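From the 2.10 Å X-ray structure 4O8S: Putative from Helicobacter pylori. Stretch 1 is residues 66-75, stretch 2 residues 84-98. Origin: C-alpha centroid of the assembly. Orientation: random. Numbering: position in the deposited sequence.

Stretch 1 (66-75) NGIILNDIHI
Stretch 2 84-98: RYMVRYATKDNKEEQ

A classic bulge lets two antiparallel strands change register without parting, and residues 68-75 and 84-91 illustrate it. Their axes approach to 4.4 Å, with N-to-C directions 148° apart, and the two stretches bury 922 Å² together.

Backbone hydrogen bonds set the register. Ile 69 and Ala 90 form a reciprocal pair, Ile 69 N to Ala 90 O at 2.6 Å and Ala 90 N to Ile 69 O at 2.8 Å; beyond it Lys 92 N reaches Gly 67 O at 3.0 Å. Gly 67 has phi/psi of 99/-11, where a CB would jam against the preceding carbonyl, so glycine fits. At the bulge Asn 71 turns to -78/-53, and Arg 88 O accepts from both Asn 71 N (2.9 Å) and Asp 72 N (3.2 Å). Thereafter Ile 68-Thr 91 and Leu 70-Tyr 89 give way to Ile 73-Val 87 and Ile 75-Tyr 85. Arg 88 N returns to Asp 72 O at 2.8 Å, while His 74 N to Met 86 O (2.9 Å) and Met 86 N to His 74 O (2.8 Å) continue the ladder.

Apolar packing occupies the face carrying Ile 68, Leu 70, Ile 73, Ile 75, Tyr 85, Val 87 and Tyr 89. Ile 68, Tyr 85, Val 87 and Tyr 89 are buried, and uncharged branched and aromatic side chains suit this space. Ile 68 (chi1 m, chi2 m) sets CG2 3.8 Å from CD2 of Tyr 89 (chi1 p); Leu 70 (t, p) brings CD1 to 3.8 Å from CG1 of Val 87 (t). Ile 73 and Ile 75, both m, t, meet CD2 of Tyr 85 (m) through Ile 73 CG2 (4.1 Å) and Ile 75 CG1 (3.9 Å).

Polar side chains suit the more open places. Asn 71 (m) points toward the partner, and its ND2 donates to Glu 97 OE1 at 2.9 Å, Glu 97 being extended (t, t). Arg 88 (m, t, t) carries NH2 to 4.1 Å from His 74 CB.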

# COMPACT_ATOMS: atom_id res chain seq x y z
N ASN A 66 20.72 -10.59 9.76
CA ASN A 66 21.67 -10.30 10.82
C ASN A 66 21.44 -8.90 11.39
O ASN A 66 21.15 -7.97 10.64
CB ASN A 66 23.09 -10.46 10.30
CG ASN A 66 24.13 -10.44 11.41
OD1 ASN A 66 25.03 -9.60 11.42
ND2 ASN A 66 24.01 -11.38 12.35
N GLY A 67 21.53 -8.76 12.70
CA GLY A 67 21.27 -7.47 13.33
C GLY A 67 19.88 -7.37 13.92
O GLY A 67 19.58 -6.41 14.64
N ILE A 68 19.03 -8.35 13.61
CA ILE A 68 17.67 -8.39 14.16
C ILE A 68 17.51 -9.63 15.03
O ILE A 68 17.95 -10.72 14.64
CB ILE A 68 16.59 -8.45 13.04
CG1 ILE A 68 16.75 -7.28 12.06
CG2 ILE A 68 15.18 -8.47 13.66
CD1 ILE A 68 16.41 -5.91 12.66
N ILE A 69 16.90 -9.48 16.20
CA ILE A 69 16.59 -10.64 17.04
C ILE A 69 15.09 -10.91 17.03
O ILE A 69 14.30 -10.04 17.38
CB ILE A 69 17.00 -10.43 18.51
CG1 ILE A 69 18.52 -10.29 18.64
CG2 ILE A 69 16.51 -11.60 19.37
CD1 ILE A 69 19.02 -8.86 18.54
N LEU A 70 14.72 -12.12 16.64
CA LEU A 70 13.32 -12.54 16.70
C LEU A 70 12.96 -13.01 18.10
O LEU A 70 13.42 -14.07 18.56
CB LEU A 70 13.05 -13.66 15.70
CG LEU A 70 11.60 -14.17 15.65
CD1 LEU A 70 10.60 -13.02 15.47
CD2 LEU A 70 11.47 -15.19 14.53
N ASN A 71 12.16 -12.21 18.79
CA ASN A 71 11.67 -12.58 20.11
C ASN A 71 10.52 -13.60 20.07
O ASN A 71 10.59 -14.66 20.72
CB ASN A 71 11.25 -11.33 20.89
CG ASN A 71 12.45 -10.49 21.30
OD1 ASN A 71 13.59 -10.96 21.26
ND2 ASN A 71 12.20 -9.24 21.69
N ASP A 72 9.48 -13.29 19.30
CA ASP A 72 8.27 -14.11 19.26
C ASP A 72 7.42 -13.79 18.02
O ASP A 72 7.45 -12.67 17.51
CB ASP A 72 7.45 -13.87 20.54
CG ASP A 72 6.24 -14.78 20.65
OD1 ASP A 72 6.39 -16.01 20.42
OD2 ASP A 72 5.14 -14.27 20.96
N ILE A 73 6.67 -14.78 17.54
CA ILE A 73 5.61 -14.52 16.57
C ILE A 73 4.27 -14.92 17.17
O ILE A 73 4.00 -16.11 17.34
CB ILE A 73 5.79 -15.31 15.27
CG1 ILE A 73 7.18 -15.06 14.65
CG2 ILE A 73 4.69 -14.95 14.25
CD1 ILE A 73 7.45 -15.91 13.40
N HIS A 74 3.43 -13.93 17.48
CA HIS A 74 2.08 -14.19 17.97
C HIS A 74 1.06 -14.31 16.82
O HIS A 74 0.90 -13.38 16.01
CB HIS A 74 1.65 -13.11 18.98
CG HIS A 74 0.26 -13.29 19.51
ND1 HIS A 74 -0.10 -14.35 20.33
CD2 HIS A 74 -0.87 -12.56 19.33
CE1 HIS A 74 -1.38 -14.26 20.63
NE2 HIS A 74 -1.88 -13.19 20.03
N ILE A 75 0.37 -15.45 16.75
CA ILE A 75 -0.64 -15.68 15.71
C ILE A 75 -1.99 -15.20 16.23
O ILE A 75 -2.62 -15.89 17.06
CB ILE A 75 -0.78 -17.19 15.41
CG1 ILE A 75 0.60 -17.80 15.10
CG2 ILE A 75 -1.79 -17.44 14.26
CD1 ILE A 75 0.56 -19.30 14.90
N ARG A 84 -3.18 -13.36 10.47
CA ARG A 84 -2.77 -12.15 11.16
C ARG A 84 -1.75 -12.47 12.22
O ARG A 84 -2.04 -13.21 13.19
CB ARG A 84 -3.98 -11.42 11.75
CG ARG A 84 -3.64 -10.12 12.45
CD ARG A 84 -4.90 -9.29 12.71
NE ARG A 84 -5.66 -9.02 11.49
CZ ARG A 84 -6.93 -9.35 11.29
NH1 ARG A 84 -7.60 -9.96 12.26
NH2 ARG A 84 -7.54 -9.06 10.14
N TYR A 85 -0.55 -11.92 12.05
CA TYR A 85 0.56 -12.24 12.92
C TYR A 85 1.22 -10.98 13.46
O TYR A 85 1.27 -9.95 12.77
CB TYR A 85 1.60 -13.06 12.16
CG TYR A 85 1.08 -14.29 11.45
CD1 TYR A 85 0.41 -14.17 10.23
CD2 TYR A 85 1.30 -15.56 11.97
CE1 TYR A 85 -0.07 -15.29 9.57
CE2 TYR A 85 0.82 -16.70 11.29
CZ TYR A 85 0.14 -16.54 10.10
OH TYR A 85 -0.34 -17.64 9.41
N MSE A 86 1.71 -11.06 14.70
CA MSE A 86 2.49 -9.99 15.30
C MSE A 86 3.91 -10.50 15.47
O MSE A 86 4.19 -11.36 16.31
CB MSE A 86 1.89 -9.58 16.64
CG MSE A 86 0.41 -9.24 16.51
SE MSE A 86 0.22 -7.67 15.33
CE MSE A 86 -1.55 -7.93 14.52
N VAL A 87 4.81 -10.01 14.61
CA VAL A 87 6.21 -10.41 14.69
C VAL A 87 6.94 -9.48 15.64
O VAL A 87 7.07 -8.29 15.37
CB VAL A 87 6.88 -10.36 13.32
CG1 VAL A 87 8.36 -10.65 13.46
CG2 VAL A 87 6.22 -11.37 12.38
N ARG A 88 7.39 -10.02 16.77
CA ARG A 88 8.04 -9.19 17.78
C ARG A 88 9.55 -9.41 17.77
O ARG A 88 10.03 -10.55 17.74
CB ARG A 88 7.44 -9.44 19.16
CG ARG A 88 5.91 -9.47 19.12
CD ARG A 88 5.30 -9.40 20.50
NE ARG A 88 3.87 -9.72 20.46
CZ ARG A 88 2.90 -8.85 20.18
NH1 ARG A 88 3.20 -7.58 19.88
NH2 ARG A 88 1.63 -9.24 20.18
N TYR A 89 10.29 -8.31 17.75
CA TYR A 89 11.72 -8.39 17.49
C TYR A 89 12.46 -7.25 18.16
O TYR A 89 11.86 -6.24 18.54
CB TYR A 89 11.99 -8.33 15.97
CG TYR A 89 11.75 -6.95 15.38
CD1 TYR A 89 10.49 -6.58 14.92
CD2 TYR A 89 12.79 -6.04 15.27
CE1 TYR A 89 10.28 -5.32 14.38
CE2 TYR A 89 12.58 -4.79 14.73
CZ TYR A 89 11.33 -4.43 14.28
OH TYR A 89 11.13 -3.18 13.76
N ALA A 90 13.77 -7.44 18.29
CA ALA A 90 14.67 -6.38 18.76
C ALA A 90 15.84 -6.31 17.78
O ALA A 90 15.93 -7.12 16.85
CB ALA A 90 15.17 -6.68 20.18
N THR A 91 16.73 -5.34 18.00
CA THR A 91 17.91 -5.19 17.14
C THR A 91 19.18 -5.27 17.97
O THR A 91 19.12 -5.39 19.20
CB THR A 91 17.90 -3.85 16.38
OG1 THR A 91 18.05 -2.76 17.30
CG2 THR A 91 16.59 -3.67 15.64
N LYS A 92 20.33 -5.20 17.31
CA LYS A 92 21.60 -5.08 18.01
C LYS A 92 21.74 -3.64 18.51
O LYS A 92 22.35 -3.39 19.55
CB LYS A 92 22.76 -5.44 17.09
CG LYS A 92 22.72 -6.87 16.57
CD LYS A 92 22.45 -7.88 17.69
CE LYS A 92 22.42 -9.31 17.16
NZ LYS A 92 23.72 -9.71 16.54
N ASP A 93 21.14 -2.72 17.76
CA ASP A 93 21.20 -1.30 18.07
C ASP A 93 20.33 -0.95 19.28
O ASP A 93 20.50 0.11 19.89
CB ASP A 93 20.75 -0.49 16.85
CG ASP A 93 21.41 -0.97 15.55
OD1 ASP A 93 22.36 -1.77 15.61
OD2 ASP A 93 20.97 -0.53 14.47
N ASN A 94 19.41 -1.86 19.62
CA ASN A 94 18.39 -1.59 20.62
C ASN A 94 17.66 -2.88 21.01
O ASN A 94 17.22 -3.63 20.13
CB ASN A 94 17.38 -0.58 20.07
CG ASN A 94 16.46 -0.03 21.13
OD1 ASN A 94 16.19 -0.69 22.13
ND2 ASN A 94 15.95 1.19 20.91
N LYS A 95 17.52 -3.12 22.31
CA LYS A 95 16.85 -4.34 22.78
C LYS A 95 15.38 -4.10 23.14
O LYS A 95 14.69 -5.01 23.61
CB LYS A 95 17.61 -4.97 23.95
CG LYS A 95 18.93 -5.65 23.56
CD LYS A 95 18.75 -6.54 22.32
CE LYS A 95 20.03 -7.32 21.98
NZ LYS A 95 21.22 -6.43 21.75
N GLU A 96 14.90 -2.88 22.91
CA GLU A 96 13.50 -2.56 23.12
C GLU A 96 12.64 -3.22 22.04
O GLU A 96 12.94 -3.10 20.84
CB GLU A 96 13.28 -1.05 23.12
CG GLU A 96 11.85 -0.62 22.85
CD GLU A 96 11.67 0.88 22.98
OE1 GLU A 96 11.84 1.41 24.10
OE2 GLU A 96 11.36 1.54 21.95
N GLU A 97 11.58 -3.90 22.46
CA GLU A 97 10.80 -4.74 21.55
C GLU A 97 9.94 -3.93 20.58
O GLU A 97 9.19 -3.04 20.97
CB GLU A 97 9.93 -5.74 22.34
CG GLU A 97 9.20 -6.76 21.45
CD GLU A 97 8.64 -7.95 22.23
OE1 GLU A 97 9.37 -8.96 22.39
OE2 GLU A 97 7.47 -7.88 22.67
N GLN A 98 10.06 -4.27 19.30
CA GLN A 98 9.26 -3.62 18.27
C GLN A 98 8.30 -4.65 17.72
O GLN A 98 8.49 -5.86 17.90
CB GLN A 98 10.17 -3.13 17.14
CG GLN A 98 11.30 -2.19 17.57
CD GLN A 98 10.80 -1.03 18.41
OE1 GLN A 98 11.24 -0.84 19.54
NE2 GLN A 98 9.87 -0.25 17.85